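Local coordinates for protein acetyltransferase, GNAT family (Streptococcus pneumoniae, PDB 2I79) that binds acetyl coenzyme A and, as a member of the GNAT family, probably transfers its acetyl group to an amine-bearing substrate, at residues 19-22 against 23-26; 130-133 against 134-137. One frame throughout, in Å; residues are numbered along the deposited sequence.

How the interactions relate
From the N terminus, the chain passes strand 5-9 and enters helix 15-26. Interaction 1 lies along this helix, where residues 19-22 meet 23-26, and the helix packs on strands 69-77 and 87-94. Interaction 2 comes much later and joins the loop after strand 123-129 to helix 133-141. Each contact joins neighbouring residues, so neither closes a long loop. They follow in series and neither nest nor cross. The centres of interactions 1 and 2 are about 21 Å apart. The nearest atoms of interactions 1 and 2 are about 10 Å apart. Acetyl coenzyme A relates them: interaction 2 binds it directly, while the side chain of Val25 in interaction 1 stays about 7 Å from it.

Interaction 1: residues 19-22 against 23-26; sequences VAFL and NRVS
Phe21 and Val25 meet one turn apart on helix 15-26. Val25 CG1 lies over one face of the Phe21 ring in a CH-pi contact, 3.9 Å from the ring centroid. The methyl is off centre and comes nearest to the far end of the ring, with Val25 CG1 3.5 Å from Phe21 CZ. The ring gets there because Phe21 CG is anti to the backbone N (chi1 174°), which swings it along the helix toward the next turn. Val25 CG2 turns to the backbone instead and packs against the carbonyl oxygens of Phe21 and Leu22.

Arg24 approaches the same ring at its edge. Arg24 NH2 lies near the ring plane, 3.5 Å from Phe21 CE1. The guanidinium and ring planes are 61° apart, so the two groups do not stack. A bend at chi3 (80°) turns the end of the arginine chain to this edge. A long, weak ion pair links Arg24 to Glu28.

The backbone bonds are those of an alpha helix. Asn23 N, Arg24 N, Val25 N and Ser26 N donate in turn to the carbonyl oxygens of Val19, Ala20, Phe21 and Leu22. Ser26 adds a side-chain bond: Ser26 OG donates to Asn23 O at 2.9 Å. That carbonyl therefore has a hydroxyl partner.

The apolar side of the helix faces the sheet. Phe21 rests on Ile70, Ile73 and Val93, and Val25 also touches Val93. Val19 and Leu22 reach Met46 of helix 43-55. This is the packing of an amphipathic helix on the central sheet of the GNAT fold, with helix 15-26 being the first helix of the chain.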
ATOM      1  N   VAL A  19     -13.271  -2.549  17.311  1.00 41.81           N
ATOM      2  CA  VAL A  19     -11.980  -2.210  17.916  1.00 41.17           C
ATOM      3  C   VAL A  19     -11.561  -3.331  18.868  1.00 40.83           C
ATOM      4  O   VAL A  19     -10.417  -3.777  18.875  1.00 40.46           O
ATOM      5  CB  VAL A  19     -11.979  -0.811  18.661  1.00 41.49           C
ATOM      6  CG1 VAL A  19     -10.709  -0.663  19.562  1.00 39.15           C
ATOM      7  CG2 VAL A  19     -12.057   0.355  17.692  1.00 39.77           C
ATOM      8  N   ALA A  20     -12.515  -3.800  19.670  1.00 41.43           N
ATOM      9  CA  ALA A  20     -12.266  -4.850  20.651  1.00 40.66           C
ATOM     10  C   ALA A  20     -11.779  -6.147  19.984  1.00 41.08           C
ATOM     11  O   ALA A  20     -10.772  -6.780  20.407  1.00 40.54           O
ATOM     12  CB  ALA A  20     -13.532  -5.092  21.458  1.00 39.72           C
ATOM     13  N   PHE A  21     -12.484  -6.542  18.921  1.00 41.32           N
ATOM     14  CA  PHE A  21     -12.125  -7.735  18.160  1.00 41.21           C
ATOM     15  C   PHE A  21     -10.741  -7.610  17.523  1.00 41.65           C
ATOM     16  O   PHE A  21      -9.943  -8.566  17.517  1.00 40.75           O
ATOM     17  CB  PHE A  21     -13.180  -8.002  17.083  1.00 41.21           C
ATOM     18  CG  PHE A  21     -12.811  -9.121  16.167  1.00 41.46           C
ATOM     19  CD1 PHE A  21     -12.831 -10.447  16.622  1.00 42.09           C
ATOM     20  CD2 PHE A  21     -12.385  -8.867  14.880  1.00 41.82           C
ATOM     21  CE1 PHE A  21     -12.460 -11.467  15.795  1.00 41.11           C
ATOM     22  CE2 PHE A  21     -11.999  -9.908  14.057  1.00 42.54           C
ATOM     23  CZ  PHE A  21     -12.049 -11.197  14.518  1.00 40.09           C
ATOM     24  N   LEU A  22     -10.428  -6.434  16.979  1.00 42.54           N
ATOM     25  CA  LEU A  22      -9.151  -6.299  16.276  1.00 43.04           C
ATOM     26  C   LEU A  22      -8.005  -6.313  17.277  1.00 42.86           C
ATOM     27  O   LEU A  22      -6.969  -6.846  17.007  1.00 42.74           O
ATOM     28  CB  LEU A  22      -9.133  -5.067  15.386  1.00 43.47           C
ATOM     29  CG  LEU A  22      -9.991  -5.206  14.119  1.00 45.61           C
ATOM     30  CD1 LEU A  22     -10.375  -3.839  13.557  1.00 47.43           C
ATOM     31  CD2 LEU A  22      -9.263  -6.073  13.048  1.00 43.61           C
ATOM     32  N   ASN A  23      -8.229  -5.759  18.455  1.00 43.78           N
ATOM     33  CA  ASN A  23      -7.247  -5.840  19.539  1.00 44.49           C
ATOM     34  C   ASN A  23      -7.053  -7.281  20.008  1.00 44.79           C
ATOM     35  O   ASN A  23      -5.917  -7.713  20.274  1.00 44.14           O
ATOM     36  CB  ASN A  23      -7.665  -4.953  20.716  1.00 43.89           C
ATOM     37  CG  ASN A  23      -7.332  -3.491  20.505  1.00 43.52           C
ATOM     38  OD1 ASN A  23      -8.044  -2.575  20.979  1.00 42.36           O
ATOM     39  ND2 ASN A  23      -6.244  -3.256  19.816  1.00 42.06           N
ATOM     40  N   ARG A  24      -8.142  -8.027  20.046  1.00 45.48           N
ATOM     41  CA  ARG A  24      -8.044  -9.454  20.410  1.00 46.49           C
ATOM     42  C   ARG A  24      -7.182 -10.221  19.422  1.00 45.46           C
ATOM     43  O   ARG A  24      -6.219 -10.834  19.814  1.00 45.11           O
ATOM     44  CB  ARG A  24      -9.423 -10.112  20.542  1.00 46.58           C
ATOM     45  CG  ARG A  24      -9.350 -11.635  20.744  1.00 47.49           C
ATOM     46  CD  ARG A  24     -10.688 -12.243  21.169  1.00 54.06           C
ATOM     47  NE  ARG A  24     -11.647 -12.470  20.055  1.00 60.64           N
ATOM     48  CZ  ARG A  24     -12.012 -13.650  19.515  1.00 59.98           C
ATOM     49  NH1 ARG A  24     -11.538 -14.836  19.920  1.00 63.28           N
ATOM     50  NH2 ARG A  24     -12.904 -13.645  18.545  1.00 61.33           N
ATOM     51  N   VAL A  25      -7.497 -10.151  18.134  1.00 45.31           N
ATOM     52  CA  VAL A  25      -6.772 -10.947  17.136  1.00 44.91           C
ATOM     53  C   VAL A  25      -5.332 -10.472  16.932  1.00 44.53           C
ATOM     54  O   VAL A  25      -4.465 -11.238  16.576  1.00 43.84           O
ATOM     55  CB  VAL A  25      -7.544 -11.026  15.783  1.00 44.46           C
ATOM     56  CG1 VAL A  25      -8.880 -11.696  15.991  1.00 43.60           C
ATOM     57  CG2 VAL A  25      -7.723  -9.628  15.159  1.00 43.43           C
ATOM     58  N   SER A  26      -5.055  -9.209  17.203  1.00 45.64           N
ATOM     59  CA  SER A  26      -3.682  -8.686  17.057  1.00 46.32           C
ATOM     60  C   SER A  26      -2.667  -9.390  18.030  1.00 47.01           C
ATOM     61  O   SER A  26      -1.445  -9.365  17.796  1.00 46.89           O
ATOM     62  CB  SER A  26      -3.689  -7.156  17.229  1.00 46.76           C
ATOM     63  OG  SER A  26      -3.749  -6.864  18.576  1.00 49.12           O
TER

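Interaction 2: residues 130-133 against 134-137; sequences TRNQ and AAVH. With ACO (acetyl coenzyme *a), chain G.
Asn132 meets Ala135 at the N-cap of helix 133-141, in the acetyl coenzyme A pocket of this GNAT fold. The amide packs against the Ala135 methyl, with Asn132 ND2 3.4 Å from Ala135 CB. With chi1 at -174°, the Asn132 side chain extends away from its own N-H and carries the amide to the cofactor.

Two backbone bonds start the helix. Val136 N donates to Asn132 O, in the carbonyl plane, and His137 N donates to Gln133 O. Asn132 is also the centre of an inverse gamma turn, closed by a weak bond from Gln133 N to Arg131 O.

One water bridges the cap. It donates to Asn132 OD1 at 2.9 Å and accepts from Ala134 N, so the side chain reaches this helix-end N-H through the water.

The cofactor is met at several points. Asn132 ND2 donates to the pantetheine carbonyl O5P at 2.6 Å. Ala134 CB touches the adenine, 3.6 Å from N7A, and Gln133 CB packs near N1A. The His137 ring presents its edge to the 3'-phosphate: His137 NE2 donates to O8A of acetyl coenzyme A at 2.8 Å, with an N-H...O angle of 166°.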
ATOM      1  N   THR A 130       5.013 -16.082   3.618  1.00 44.10           N
ATOM      2  CA  THR A 130       5.082 -17.372   2.899  1.00 44.64           C
ATOM      3  C   THR A 130       4.829 -18.550   3.859  1.00 44.83           C
ATOM      4  O   THR A 130       4.175 -19.527   3.507  1.00 44.85           O
ATOM      5  CB  THR A 130       6.383 -17.541   2.128  1.00 44.59           C
ATOM      6  OG1 THR A 130       7.480 -17.474   3.036  1.00 46.42           O
ATOM      7  CG2 THR A 130       6.519 -16.457   1.068  1.00 41.38           C
ATOM      8  N   ARG A 131       5.266 -18.398   5.104  1.00 45.10           N
ATOM      9  CA  ARG A 131       5.010 -19.399   6.142  1.00 45.18           C
ATOM     10  C   ARG A 131       3.551 -19.512   6.590  1.00 44.67           C
ATOM     11  O   ARG A 131       3.202 -20.459   7.279  1.00 44.42           O
ATOM     12  CB  ARG A 131       5.858 -19.067   7.377  1.00 45.47           C
ATOM     13  CG  ARG A 131       5.373 -17.839   8.111  1.00 45.67           C
ATOM     14  CD  ARG A 131       6.145 -17.557   9.363  1.00 46.07           C
ATOM     15  NE  ARG A 131       5.564 -16.399   9.989  1.00 46.05           N
ATOM     16  CZ  ARG A 131       5.453 -16.182  11.302  1.00 48.80           C
ATOM     17  NH1 ARG A 131       5.893 -17.043  12.207  1.00 48.02           N
ATOM     18  NH2 ARG A 131       4.892 -15.063  11.717  1.00 48.81           N
ATOM     19  N   ASN A 132       2.714 -18.522   6.277  1.00 44.62           N
ATOM     20  CA  ASN A 132       1.304 -18.552   6.706  1.00 44.40           C
ATOM     21  C   ASN A 132       0.464 -19.455   5.762  1.00 44.44           C
ATOM     22  O   ASN A 132      -0.384 -19.000   5.015  1.00 43.86           O
ATOM     23  CB  ASN A 132       0.762 -17.109   6.844  1.00 44.10           C
ATOM     24  CG  ASN A 132      -0.648 -17.047   7.422  1.00 43.76           C
ATOM     25  OD1 ASN A 132      -1.246 -18.078   7.764  1.00 45.79           O
ATOM     26  ND2 ASN A 132      -1.197 -15.845   7.506  1.00 42.31           N
ATOM     27  N   GLN A 133       0.702 -20.757   5.820  1.00 44.92           N
ATOM     28  CA  GLN A 133       0.190 -21.661   4.785  1.00 45.85           C
ATOM     29  C   GLN A 133      -1.335 -21.862   4.783  1.00 45.64           C
ATOM     30  O   GLN A 133      -1.931 -22.163   3.749  1.00 44.69           O
ATOM     31  CB  GLN A 133       0.860 -23.020   4.898  1.00 46.79           C
ATOM     32  CG  GLN A 133       1.186 -23.614   3.538  1.00 52.38           C
ATOM     33  CD  GLN A 133       2.602 -23.320   3.158  1.00 56.28           C
ATOM     34  OE1 GLN A 133       3.464 -24.214   3.227  1.00 63.88           O
ATOM     35  NE2 GLN A 133       2.881 -22.069   2.798  1.00 59.65           N
ATOM     36  N   ALA A 134      -1.952 -21.723   5.951  1.00 45.68           N
ATOM     37  CA  ALA A 134      -3.405 -21.737   6.071  1.00 45.45           C
ATOM     38  C   ALA A 134      -3.982 -20.643   5.179  1.00 45.16           C
ATOM     39  O   ALA A 134      -4.914 -20.887   4.405  1.00 45.73           O
ATOM     40  CB  ALA A 134      -3.815 -21.514   7.538  1.00 45.84           C
ATOM     41  N   ALA A 135      -3.409 -19.452   5.295  1.00 44.50           N
ATOM     42  CA  ALA A 135      -3.816 -18.288   4.507  1.00 44.31           C
ATOM     43  C   ALA A 135      -3.496 -18.486   3.034  1.00 43.92           C
ATOM     44  O   ALA A 135      -4.328 -18.179   2.178  1.00 43.44           O
ATOM     45  CB  ALA A 135      -3.169 -17.049   5.020  1.00 43.53           C
ATOM     46  N   VAL A 136      -2.319 -19.049   2.742  1.00 43.63           N
ATOM     47  CA  VAL A 136      -1.907 -19.210   1.361  1.00 43.18           C
ATOM     48  C   VAL A 136      -2.876 -20.183   0.712  1.00 43.00           C
ATOM     49  O   VAL A 136      -3.331 -19.977  -0.403  1.00 41.55           O
ATOM     50  CB  VAL A 136      -0.404 -19.631   1.214  1.00 43.83           C
ATOM     51  CG1 VAL A 136      -0.102 -20.086  -0.210  1.00 43.42           C
ATOM     52  CG2 VAL A 136       0.539 -18.469   1.582  1.00 41.21           C
ATOM     53  N   HIS A 137      -3.245 -21.215   1.462  1.00 43.93           N
ATOM     54  CA  HIS A 137      -4.231 -22.192   1.006  1.00 43.99           C
ATOM     55  C   HIS A 137      -5.649 -21.620   0.803  1.00 43.83           C
ATOM     56  O   HIS A 137      -6.333 -21.929  -0.201  1.00 42.55           O
ATOM     57  CB  HIS A 137      -4.311 -23.355   1.985  1.00 44.15           C
ATOM     58  CG  HIS A 137      -5.426 -24.295   1.683  1.00 44.88           C
ATOM     59  ND1 HIS A 137      -5.319 -25.288   0.735  1.00 48.49           N
ATOM     60  CD2 HIS A 137      -6.686 -24.366   2.166  1.00 46.96           C
ATOM     61  CE1 HIS A 137      -6.462 -25.949   0.665  1.00 49.08           C
ATOM     62  NE2 HIS A 137      -7.312 -25.400   1.517  1.00 48.26           N
TER
HETATM   63  N1A ACO G 402      -1.643 -25.506   5.990  1.00 47.99           N
HETATM   64  C2A ACO G 402      -2.523 -25.620   4.973  1.00 47.58           C
HETATM   65  N3A ACO G 402      -3.854 -25.506   5.146  1.00 46.52           N
HETATM   66  C4A ACO G 402      -4.377 -25.261   6.363  1.00 46.05           C
HETATM   67  C5A ACO G 402      -3.491 -25.106   7.515  1.00 45.77           C
HETATM   68  C6A ACO G 402      -2.050 -25.238   7.253  1.00 47.65           C
HETATM   69  N6A ACO G 402      -1.170 -25.112   8.269  1.00 48.82           N
HETATM   70  N7A ACO G 402      -4.266 -24.881   8.577  1.00 46.84           N
HETATM   71  C8A ACO G 402      -5.557 -24.884   8.126  1.00 47.85           C
HETATM   72  N9A ACO G 402      -5.614 -25.115   6.803  1.00 47.39           N
HETATM   73  C1B ACO G 402      -6.764 -25.194   5.859  1.00 49.04           C
HETATM   74  C2B ACO G 402      -8.048 -25.880   6.300  1.00 51.78           C
HETATM   75  O2B ACO G 402      -8.007 -27.291   6.073  1.00 54.77           O
HETATM   76  C3B ACO G 402      -9.043 -25.220   5.380  1.00 52.47           C
HETATM   77  O3B ACO G 402      -8.972 -25.674   4.041  1.00 55.89           O
HETATM   78  P3B ACO G 402     -10.065 -26.622   3.357  1.00 59.66           P
HETATM   79  O7A ACO G 402      -9.665 -27.886   4.101  1.00 58.97           O
HETATM   80  O8A ACO G 402      -9.794 -26.615   1.872  1.00 60.25           O
HETATM   81  O9A ACO G 402     -11.417 -26.035   3.679  1.00 58.98           O
HETATM   82  C4B ACO G 402      -8.529 -23.791   5.292  1.00 50.86           C
HETATM   83  O4B ACO G 402      -7.121 -23.867   5.479  1.00 48.65           O
HETATM   84  C5B ACO G 402      -9.206 -22.913   6.337  1.00 49.41           C
HETATM   85  O5B ACO G 402     -10.428 -22.468   5.736  1.00 47.16           O
HETATM   86  P1A ACO G 402     -11.530 -21.762   6.668  1.00 43.07           P
HETATM   87  O1A ACO G 402     -11.775 -22.590   7.902  1.00 43.98           O
HETATM   88  O2A ACO G 402     -12.656 -21.371   5.733  1.00 40.33           O
HETATM   89  O3A ACO G 402     -10.670 -20.492   7.186  1.00 45.34           O
HETATM   90  P2A ACO G 402     -10.485 -19.936   8.715  1.00 44.53           P
HETATM   91  O4A ACO G 402      -9.555 -20.765   9.608  1.00 39.44           O
HETATM   92  O5A ACO G 402     -11.886 -19.608   9.172  1.00 41.36           O
HETATM   93  O6A ACO G 402      -9.692 -18.572   8.292  1.00 43.40           O
HETATM   94  CBP ACO G 402      -7.512 -17.462   8.322  1.00 44.89           C
HETATM   95  CCP ACO G 402      -8.351 -18.621   7.818  1.00 44.44           C
HETATM   96  CDP ACO G 402      -6.133 -17.552   7.651  1.00 44.09           C
HETATM   97  CEP ACO G 402      -8.240 -16.156   7.967  1.00 45.52           C
HETATM   98  CAP ACO G 402      -7.351 -17.572   9.842  1.00 44.96           C
HETATM   99  OAP ACO G 402      -6.572 -18.735  10.210  1.00 45.80           O
HETATM  100  C9P ACO G 402      -6.729 -16.314  10.426  1.00 43.35           C
HETATM  101  O9P ACO G 402      -7.432 -15.357  10.686  1.00 42.42           O
HETATM  102  N8P ACO G 402      -5.421 -16.322  10.654  1.00 42.57           N
HETATM  103  C7P ACO G 402      -4.667 -15.216  11.256  1.00 44.90           C
HETATM  104  C6P ACO G 402      -4.699 -13.923  10.442  1.00 43.43           C
HETATM  105  C5P ACO G 402      -4.243 -14.157   9.029  1.00 44.47           C
HETATM  106  O5P ACO G 402      -3.184 -14.719   8.832  1.00 44.27           O
HETATM  107  N4P ACO G 402      -5.042 -13.736   8.057  1.00 46.68           N
HETATM  108  C3P ACO G 402      -4.734 -13.879   6.643  1.00 50.34           C
HETATM  109  C2P ACO G 402      -3.638 -12.938   6.162  1.00 54.90           C
HETATM  110  S1P ACO G 402      -4.195 -11.263   6.309  1.00 58.98           S
HETATM  111  C   ACO G 402      -4.793 -10.692   4.910  1.00 58.13           C
HETATM  112  O   ACO G 402      -5.808 -11.261   4.583  1.00 58.15           O
HETATM  113  CH3 ACO G 402      -4.070  -9.573   4.182  1.00 59.19           C
HETATM  114  O   HOH W   1      -1.010 -20.882   8.458  1.00 39.33           O